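Serine/threonine-protein kinase Tel1 (Chaetomium thermophilum, PDB 6SKY) probably phosphorylates serine and threonine residues in [ST]-Q sequences to activate checkpoint signalling in response to DNA damage. Local coordinates at residues A[1817-1831]-A[1866-1880]. Numbering follows the deposited sequence.
Sequences KRELSESLQEWLNFT and WLDVNMASAAAAATR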
loop_
_atom_site.group_PDB
_atom_site.type_symbol
_atom_site.label_atom_id
_atom_site.label_comp_id
_atom_site.label_asym_id
_atom_site.label_seq_id
_atom_site.Cartn_x
_atom_site.Cartn_y
_atom_site.Cartn_z
ATOM N N LYS A 1817 38.952 -48.317 8.170
ATOM C CA LYS A 1817 38.646 -46.934 8.504
ATOM C C LYS A 1817 39.678 -45.996 7.906
ATOM O O LYS A 1817 39.331 -44.995 7.278
ATOM C CB LYS A 1817 38.577 -46.747 10.014
ATOM C CG LYS A 1817 38.426 -45.300 10.405
ATOM C CD LYS A 1817 38.447 -45.115 11.895
ATOM C CE LYS A 1817 38.319 -43.653 12.248
ATOM N NZ LYS A 1817 38.149 -43.456 13.708
ATOM N N ARG A 1818 40.958 -46.319 8.080
ATOM C CA ARG A 1818 42.025 -45.487 7.538
ATOM C C ARG A 1818 41.940 -45.397 6.022
ATOM O O ARG A 1818 42.011 -44.305 5.450
ATOM C CB ARG A 1818 43.375 -46.046 7.973
ATOM C CG ARG A 1818 44.558 -45.306 7.405
ATOM C CD ARG A 1818 45.852 -46.033 7.709
ATOM N NE ARG A 1818 45.835 -47.402 7.207
ATOM C CZ ARG A 1818 46.060 -47.733 5.941
ATOM N NH1 ARG A 1818 46.313 -46.791 5.044
ATOM N NH2 ARG A 1818 46.023 -49.004 5.569
ATOM N N GLU A 1819 41.759 -46.536 5.354
ATOM C CA GLU A 1819 41.727 -46.539 3.895
ATOM C C GLU A 1819 40.534 -45.759 3.358
ATOM O O GLU A 1819 40.678 -44.923 2.457
ATOM C CB GLU A 1819 41.702 -47.973 3.380
ATOM C CG GLU A 1819 42.939 -48.770 3.718
ATOM C CD GLU A 1819 42.817 -50.225 3.312
ATOM O OE1 GLU A 1819 41.695 -50.770 3.371
ATOM O OE2 GLU A 1819 43.844 -50.824 2.930
ATOM N N LEU A 1820 39.343 -46.018 3.901
ATOM C CA LEU A 1820 38.145 -45.348 3.416
ATOM C C LEU A 1820 38.173 -43.862 3.724
ATOM O O LEU A 1820 37.763 -43.047 2.895
ATOM C CB LEU A 1820 36.906 -45.994 4.023
ATOM C CG LEU A 1820 36.445 -47.304 3.401
ATOM C CD1 LEU A 1820 35.447 -47.979 4.297
ATOM C CD2 LEU A 1820 35.834 -47.028 2.059
ATOM N N SER A 1821 38.659 -43.483 4.905
ATOM C CA SER A 1821 38.692 -42.074 5.261
ATOM C C SER A 1821 39.767 -41.322 4.494
ATOM O O SER A 1821 39.648 -40.108 4.308
ATOM C CB SER A 1821 38.905 -41.928 6.760
ATOM O OG SER A 1821 40.019 -42.682 7.175
ATOM N N GLU A 1822 40.818 -42.009 4.041
ATOM C CA GLU A 1822 41.781 -41.353 3.171
ATOM C C GLU A 1822 41.269 -41.227 1.747
ATOM O O GLU A 1822 41.570 -40.238 1.076
ATOM C CB GLU A 1822 43.107 -42.105 3.178
ATOM C CG GLU A 1822 43.886 -41.947 4.462
ATOM C CD GLU A 1822 45.217 -42.668 4.433
ATOM O OE1 GLU A 1822 45.428 -43.499 3.525
ATOM O OE2 GLU A 1822 46.054 -42.399 5.320
ATOM N N SER A 1823 40.507 -42.209 1.267
ATOM C CA SER A 1823 39.980 -42.121 -0.088
ATOM C C SER A 1823 38.825 -41.139 -0.200
ATOM O O SER A 1823 38.640 -40.529 -1.258
ATOM C CB SER A 1823 39.530 -43.493 -0.566
ATOM O OG SER A 1823 40.498 -44.466 -0.248
ATOM N N LEU A 1824 38.038 -40.976 0.864
ATOM C CA LEU A 1824 36.888 -40.081 0.805
ATOM C C LEU A 1824 37.299 -38.651 0.508
ATOM O O LEU A 1824 36.521 -37.895 -0.079
ATOM C CB LEU A 1824 36.111 -40.134 2.114
ATOM C CG LEU A 1824 35.130 -41.279 2.303
ATOM C CD1 LEU A 1824 34.663 -41.293 3.727
ATOM C CD2 LEU A 1824 33.968 -41.111 1.371
ATOM N N GLN A 1825 38.506 -38.257 0.901
ATOM C CA GLN A 1825 38.972 -36.910 0.602
ATOM C C GLN A 1825 39.101 -36.668 -0.891
ATOM O O GLN A 1825 39.110 -35.512 -1.320
ATOM C CB GLN A 1825 40.310 -36.656 1.281
ATOM C CG GLN A 1825 40.315 -36.943 2.757
ATOM C CD GLN A 1825 41.620 -36.551 3.402
ATOM O OE1 GLN A 1825 42.404 -35.803 2.824
ATOM N NE2 GLN A 1825 41.865 -37.060 4.603
ATOM N N GLU A 1826 39.207 -37.726 -1.686
ATOM C CA GLU A 1826 39.256 -37.619 -3.135
ATOM C C GLU A 1826 37.938 -37.966 -3.801
ATOM O O GLU A 1826 37.625 -37.409 -4.856
ATOM C CB GLU A 1826 40.345 -38.540 -3.690
ATOM C CG GLU A 1826 41.741 -38.195 -3.226
ATOM C CD GLU A 1826 42.337 -37.041 -3.998
ATOM O OE1 GLU A 1826 42.077 -36.945 -5.213
ATOM O OE2 GLU A 1826 43.064 -36.227 -3.391
ATOM N N TRP A 1827 37.167 -38.877 -3.210
ATOM C CA TRP A 1827 35.911 -39.308 -3.809
ATOM C C TRP A 1827 34.809 -38.273 -3.669
ATOM O O TRP A 1827 33.942 -38.185 -4.541
ATOM C CB TRP A 1827 35.449 -40.611 -3.179
ATOM C CG TRP A 1827 36.249 -41.778 -3.564
ATOM C CD1 TRP A 1827 37.028 -41.907 -4.662
ATOM C CD2 TRP A 1827 36.356 -43.004 -2.846
ATOM N NE1 TRP A 1827 37.618 -43.141 -4.680
ATOM C CE2 TRP A 1827 37.219 -43.834 -3.569
ATOM C CE3 TRP A 1827 35.807 -43.478 -1.657
ATOM C CZ2 TRP A 1827 37.546 -45.107 -3.148
ATOM C CZ3 TRP A 1827 36.131 -44.738 -1.241
ATOM C CH2 TRP A 1827 36.990 -45.541 -1.982
ATOM N N LEU A 1828 34.802 -37.504 -2.585
ATOM C CA LEU A 1828 33.730 -36.543 -2.386
ATOM C C LEU A 1828 33.889 -35.307 -3.252
ATOM O O LEU A 1828 32.896 -34.629 -3.521
ATOM C CB LEU A 1828 33.643 -36.145 -0.915
ATOM C CG LEU A 1828 33.185 -37.240 0.050
ATOM C CD1 LEU A 1828 33.188 -36.726 1.460
ATOM C CD2 LEU A 1828 31.820 -37.763 -0.313
ATOM N N ASN A 1829 35.102 -35.000 -3.695
ATOM C CA ASN A 1829 35.348 -33.860 -4.575
ATOM C C ASN A 1829 35.407 -34.310 -6.031
ATOM O O ASN A 1829 36.393 -34.103 -6.726
ATOM C CB ASN A 1829 36.637 -33.157 -4.170
ATOM C CG ASN A 1829 36.577 -32.593 -2.773
ATOM O OD1 ASN A 1829 35.666 -31.841 -2.435
ATOM N ND2 ASN A 1829 37.544 -32.959 -1.946
ATOM N N PHE A 1830 34.331 -34.932 -6.499
ATOM C CA PHE A 1830 34.334 -35.611 -7.794
ATOM C C PHE A 1830 33.120 -35.186 -8.608
ATOM O O PHE A 1830 32.041 -35.765 -8.469
ATOM C CB PHE A 1830 34.356 -37.116 -7.605
ATOM C CG PHE A 1830 35.192 -37.834 -8.607
ATOM C CD1 PHE A 1830 36.488 -38.196 -8.305
ATOM C CD2 PHE A 1830 34.688 -38.144 -9.851
ATOM C CE1 PHE A 1830 37.262 -38.856 -9.220
ATOM C CE2 PHE A 1830 35.458 -38.803 -10.773
ATOM C CZ PHE A 1830 36.746 -39.160 -10.457
ATOM N N THR A 1831 33.305 -34.197 -9.471
ATOM C CA THR A 1831 32.245 -33.712 -10.347
ATOM C C THR A 1831 32.310 -34.491 -11.654
ATOM O O THR A 1831 33.212 -34.273 -12.468
ATOM C CB THR A 1831 32.405 -32.216 -10.600
ATOM O OG1 THR A 1831 32.783 -31.558 -9.385
ATOM C CG2 THR A 1831 31.102 -31.625 -11.111
ATOM N N TRP A 1866 32.915 -43.323 13.086
ATOM C CA TRP A 1866 32.933 -44.479 12.200
ATOM C C TRP A 1866 33.941 -44.268 11.081
ATOM O O TRP A 1866 34.852 -45.074 10.885
ATOM C CB TRP A 1866 31.542 -44.730 11.632
ATOM C CG TRP A 1866 30.603 -45.402 12.561
ATOM C CD1 TRP A 1866 29.445 -44.901 13.046
ATOM C CD2 TRP A 1866 30.727 -46.714 13.099
ATOM N NE1 TRP A 1866 28.837 -45.812 13.859
ATOM C CE2 TRP A 1866 29.608 -46.938 13.908
ATOM C CE3 TRP A 1866 31.678 -47.723 12.978
ATOM C CZ2 TRP A 1866 29.418 -48.122 14.596
ATOM C CZ3 TRP A 1866 31.486 -48.888 13.660
ATOM C CH2 TRP A 1866 30.368 -49.083 14.459
ATOM N N LEU A 1867 33.795 -43.180 10.348
ATOM C CA LEU A 1867 34.767 -42.708 9.378
ATOM C C LEU A 1867 35.241 -41.332 9.827
ATOM O O LEU A 1867 34.908 -40.868 10.914
ATOM C CB LEU A 1867 34.164 -42.671 7.977
ATOM C CG LEU A 1867 33.685 -44.004 7.421
ATOM C CD1 LEU A 1867 33.030 -43.807 6.086
ATOM C CD2 LEU A 1867 34.843 -44.946 7.291
ATOM N N ASP A 1868 36.030 -40.676 8.988
ATOM C CA ASP A 1868 36.465 -39.305 9.243
ATOM C C ASP A 1868 36.113 -38.504 8.001
ATOM O O ASP A 1868 36.905 -38.407 7.062
ATOM C CB ASP A 1868 37.942 -39.233 9.576
ATOM C CG ASP A 1868 38.209 -39.410 11.056
ATOM O OD1 ASP A 1868 37.799 -40.446 11.618
ATOM O OD2 ASP A 1868 38.827 -38.514 11.664
ATOM N N VAL A 1869 34.921 -37.937 8.003
ATOM C CA VAL A 1869 34.378 -37.251 6.844
ATOM C C VAL A 1869 34.533 -35.754 7.039
ATOM O O VAL A 1869 34.285 -35.226 8.127
ATOM C CB VAL A 1869 32.905 -37.631 6.624
ATOM C CG1 VAL A 1869 32.429 -37.125 5.299
ATOM C CG2 VAL A 1869 32.743 -39.119 6.706
ATOM N N ASN A 1870 34.968 -35.074 5.991
ATOM C CA ASN A 1870 34.934 -33.621 5.949
ATOM C C ASN A 1870 33.523 -33.216 5.566
ATOM O O ASN A 1870 33.114 -33.393 4.417
ATOM C CB ASN A 1870 35.958 -33.099 4.952
ATOM C CG ASN A 1870 36.132 -31.612 5.029
ATOM O OD1 ASN A 1870 35.815 -30.891 4.090
ATOM N ND2 ASN A 1870 36.638 -31.137 6.154
ATOM N N MET A 1871 32.769 -32.681 6.523
ATOM C CA MET A 1871 31.343 -32.481 6.310
ATOM C C MET A 1871 31.040 -31.363 5.325
ATOM O O MET A 1871 29.957 -31.354 4.738
ATOM C CB MET A 1871 30.660 -32.231 7.644
ATOM C CG MET A 1871 30.457 -33.484 8.461
ATOM S SD MET A 1871 29.418 -34.673 7.602
ATOM C CE MET A 1871 29.612 -36.109 8.640
ATOM N N ALA A 1872 31.972 -30.443 5.098
ATOM C CA ALA A 1872 31.773 -29.447 4.054
ATOM C C ALA A 1872 31.866 -30.075 2.673
ATOM O O ALA A 1872 31.069 -29.763 1.779
ATOM C CB ALA A 1872 32.795 -28.330 4.204
ATOM N N SER A 1873 32.827 -30.980 2.486
ATOM C CA SER A 1873 32.942 -31.695 1.223
ATOM C C SER A 1873 31.735 -32.581 0.983
ATOM O O SER A 1873 31.228 -32.657 -0.137
ATOM C CB SER A 1873 34.219 -32.522 1.213
ATOM O OG SER A 1873 35.325 -31.721 1.560
ATOM N N ALA A 1874 31.258 -33.259 2.026
ATOM C CA ALA A 1874 30.076 -34.097 1.895
ATOM C C ALA A 1874 28.839 -33.269 1.588
ATOM O O ALA A 1874 27.982 -33.696 0.810
ATOM C CB ALA A 1874 29.874 -34.915 3.161
ATOM N N ALA A 1875 28.730 -32.078 2.176
ATOM C CA ALA A 1875 27.613 -31.195 1.856
ATOM C C ALA A 1875 27.649 -30.766 0.398
ATOM O O ALA A 1875 26.625 -30.790 -0.294
ATOM C CB ALA A 1875 27.636 -29.976 2.766
ATOM N N ALA A 1876 28.821 -30.357 -0.086
ATOM C CA ALA A 1876 28.946 -29.992 -1.494
ATOM C C ALA A 1876 28.611 -31.167 -2.406
ATOM O O ALA A 1876 27.900 -31.008 -3.406
ATOM C CB ALA A 1876 30.352 -29.482 -1.771
ATOM N N ALA A 1877 29.105 -32.357 -2.068
ATOM C CA ALA A 1877 28.827 -33.545 -2.864
ATOM C C ALA A 1877 27.340 -33.836 -2.925
ATOM O O ALA A 1877 26.803 -34.130 -3.993
ATOM C CB ALA A 1877 29.576 -34.740 -2.289
ATOM N N ALA A 1878 26.653 -33.769 -1.786
ATOM C CA ALA A 1878 25.222 -34.027 -1.775
ATOM C C ALA A 1878 24.436 -32.932 -2.471
ATOM O O ALA A 1878 23.318 -33.181 -2.923
ATOM C CB ALA A 1878 24.730 -34.199 -0.345
ATOM N N THR A 1879 24.986 -31.723 -2.561
ATOM C CA THR A 1879 24.346 -30.690 -3.365
ATOM C C THR A 1879 24.496 -30.969 -4.850
ATOM O O THR A 1879 23.595 -30.657 -5.632
ATOM C CB THR A 1879 24.929 -29.324 -3.035
ATOM O OG1 THR A 1879 25.043 -29.187 -1.619
ATOM C CG2 THR A 1879 24.027 -28.242 -3.540
ATOM N N ARG A 1880 25.626 -31.551 -5.259
ATOM C CA ARG A 1880 25.792 -31.940 -6.656
ATOM C C ARG A 1880 24.822 -33.042 -7.068
ATOM O O ARG A 1880 24.366 -33.063 -8.213
ATOM C CB ARG A 1880 27.227 -32.383 -6.904
ATOM C CG ARG A 1880 28.072 -31.361 -7.612
ATOM C CD ARG A 1880 29.421 -31.214 -6.956
ATOM N NE ARG A 1880 30.010 -32.499 -6.613
ATOM C CZ ARG A 1880 31.003 -32.645 -5.748
ATOM N NH1 ARG A 1880 31.485 -33.846 -5.482
ATOM N NH2 ARG A 1880 31.510 -31.586 -5.140
#
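Leu1828 lays its side chain against the start of helix 1871-1880. Its CD1 lies 3.9 Å from CG1 of Val1869, the two side chains crossing at about a right angle, and also meets CB of Ala1874, while CD2 is turned to the methyl of Ala1877. One helical turn earlier, Leu1824 uses CD1 alone, 3.8 Å from CD1 of Leu1867 and, more loosely, against CG2 of Val1869. The other branch of Leu1867, CD2, rests on CB of Leu1820, so its fork spans two leucines of helix 1815-1827.

At one end, Lys1817 runs fully extended with CG anti to the backbone N (chi1 173°), which carries its methylenes past Trp1866 O. Its NZ makes a long salt bridge of 3.7 Å with Asp1868 OD1 and a hydrogen bond to His1865 O. At the far end, the Arg1880 chain bends at chi2 and chi3 and brings NH1 to Leu1828 O at 2.5 Å; the carbonyl lies near the guanidinium plane, the N-H...O angle being 151°. Ala1877 CA covers one face of this group and Thr1831 OG1 approaches the opposite one. A methionine in place of Arg1880 would probably leave Leu1828 O without this donor and the backbone at Leu1828 less firmly held.

Asn1870 caps helix 1871-1880: its OD1 accepts from Ser1873 OG at 2.7 Å and weakly from Ser1873 N. Loop 1866-1870 and the helix it leads into thus pack along segment 1817-1831, with helix 1836-1849 adjoining at Leu1824, Val1869 and Arg1880, a packing of successive helices characteristic of the alpha solenoid of this PIKK-family kinase.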